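Local structure of receptor-type adenylate cyclase GRESAG 4.3 (Trypanosoma brucei, 1FX4) at residues Arg100-Glu103 / Glu104-Ala107. The protein catalyses the conversion of ATP to 3',5'-cyclic AMP and diphosphate with magnesium as cofactor, the chain here being its class III cyclase catalytic domain. Residues are numbered along the deposited sequence; the frame is centred on the assembly and turned at random.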
loop_
_atom_site.group_PDB
_atom_site.type_symbol
_atom_site.label_atom_id
_atom_site.label_comp_id
_atom_site.label_asym_id
_atom_site.label_seq_id
_atom_site.Cartn_x
_atom_site.Cartn_y
_atom_site.Cartn_z
ATOM N N ARG A 100 19.765 1.213 -15.209
ATOM C CA ARG A 100 21.213 1.355 -15.284
ATOM C C ARG A 100 21.651 2.713 -14.714
ATOM O O ARG A 100 22.601 2.777 -13.940
ATOM C CB ARG A 100 21.711 1.118 -16.708
ATOM C CG ARG A 100 21.634 -0.367 -17.102
ATOM C CD ARG A 100 22.351 -0.653 -18.403
ATOM N NE ARG A 100 21.864 0.185 -19.490
ATOM C CZ ARG A 100 20.875 -0.152 -20.311
ATOM N NH1 ARG A 100 20.254 -1.321 -20.178
ATOM N NH2 ARG A 100 20.507 0.679 -21.272
ATOM N N GLU A 101 20.886 3.765 -15.009
ATOM C CA GLU A 101 21.179 5.106 -14.483
ATOM C C GLU A 101 21.119 5.106 -12.950
ATOM O O GLU A 101 21.976 5.690 -12.292
ATOM C CB GLU A 101 20.157 6.123 -14.984
ATOM C CG GLU A 101 20.285 6.553 -16.421
ATOM C CD GLU A 101 19.175 7.517 -16.807
ATOM O OE1 GLU A 101 18.615 7.377 -17.924
ATOM O OE2 GLU A 101 18.840 8.396 -15.975
ATOM N N PHE A 102 20.090 4.476 -12.386
ATOM C CA PHE A 102 19.931 4.423 -10.930
ATOM C C PHE A 102 21.148 3.787 -10.266
ATOM O O PHE A 102 21.597 4.241 -9.213
ATOM C CB PHE A 102 18.656 3.657 -10.527
ATOM C CG PHE A 102 17.379 4.247 -11.079
ATOM C CD1 PHE A 102 16.247 3.447 -11.230
ATOM C CD2 PHE A 102 17.305 5.581 -11.464
ATOM C CE1 PHE A 102 15.068 3.961 -11.759
ATOM C CE2 PHE A 102 16.129 6.110 -11.998
ATOM C CZ PHE A 102 15.009 5.303 -12.146
ATOM N N GLU A 103 21.680 2.729 -10.878
ATOM C CA GLU A 103 22.855 2.055 -10.334
ATOM C C GLU A 103 24.047 2.995 -10.374
ATOM O O GLU A 103 24.814 3.088 -9.415
ATOM C CB GLU A 103 23.180 0.804 -11.142
ATOM C CG GLU A 103 22.164 -0.301 -10.984
ATOM C CD GLU A 103 22.519 -1.541 -11.780
ATOM O OE1 GLU A 103 21.632 -2.395 -11.951
ATOM O OE2 GLU A 103 23.680 -1.672 -12.220
ATOM N N GLU A 104 24.198 3.681 -11.499
ATOM C CA GLU A 104 25.297 4.621 -11.671
ATOM C C GLU A 104 25.202 5.776 -10.678
ATOM O O GLU A 104 26.201 6.141 -10.060
ATOM C CB GLU A 104 25.350 5.102 -13.119
ATOM C CG GLU A 104 25.890 4.020 -14.051
ATOM C CD GLU A 104 25.711 4.326 -15.525
ATOM O OE1 GLU A 104 25.437 5.494 -15.882
ATOM O OE2 GLU A 104 25.846 3.383 -16.336
ATOM N N GLN A 105 23.991 6.290 -10.471
ATOM C CA GLN A 105 23.760 7.381 -9.523
ATOM C C GLN A 105 24.092 6.918 -8.107
ATOM O O GLN A 105 24.670 7.661 -7.316
ATOM C CB GLN A 105 22.296 7.832 -9.571
ATOM C CG GLN A 105 21.886 8.546 -10.856
ATOM C CD GLN A 105 20.371 8.621 -11.031
ATOM O OE1 GLN A 105 19.605 8.258 -10.128
ATOM N NE2 GLN A 105 19.935 9.079 -12.198
ATOM N N ARG A 106 23.724 5.679 -7.794
ATOM C CA ARG A 106 23.978 5.118 -6.476
ATOM C C ARG A 106 25.462 4.826 -6.248
ATOM O O ARG A 106 25.961 4.982 -5.138
ATOM C CB ARG A 106 23.151 3.846 -6.263
ATOM C CG ARG A 106 23.308 3.275 -4.874
ATOM C CD ARG A 106 22.519 2.010 -4.647
ATOM N NE ARG A 106 22.842 1.463 -3.332
ATOM C CZ ARG A 106 22.468 0.268 -2.886
ATOM N NH1 ARG A 106 21.740 -0.543 -3.645
ATOM N NH2 ARG A 106 22.852 -0.128 -1.678
ATOM N N ALA A 107 26.164 4.437 -7.310
ATOM C CA ALA A 107 27.585 4.109 -7.232
ATOM C C ALA A 107 28.484 5.307 -6.906
ATOM O O ALA A 107 29.385 5.199 -6.067
ATOM C CB ALA A 107 28.044 3.446 -8.524
#
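With CG anti to the carbonyl carbon and beside the backbone N (chi1 -69°) and the chain extended beyond, Gln105 is laid back along the helix over the preceding turn, its amide between Glu101 and Phe102. CG of Gln105 rests 3.2 Å from Glu101 O, the oxygen that accepts the Gln105 N-H at 2.8 Å (N to O). OE1 of Gln105 approaches the Phe102 ring at its edge, 3.8 Å from CD2 and near the ring plane, with amide and ring turned 55° apart. On the other flank NE2 of Gln105 stays 4.0 Å from Glu101 OE2, a loose polar approach between side chains running the same way. Glu104 folds back similarly, its CG 3.5 Å from Arg100 O. Four i to i+4 backbone bonds, ending with Ala107 N to Glu103 O at 2.8 Å, mark regular alpha-helix within helix 94-109. Phe102 packs on Ala25 and Leu26 of helix 23-29, while OE1 of buried Glu103 forms a salt bridge with Arg133 and a hydrogen bond with Thr117 OG1, and OE2 accepts one from the Ala118 amide. Backbone bonding thus sets the helical turn, the Gln105 amide lies loosely against its neighbours, and Glu103 ties the helix to the chain beyond it.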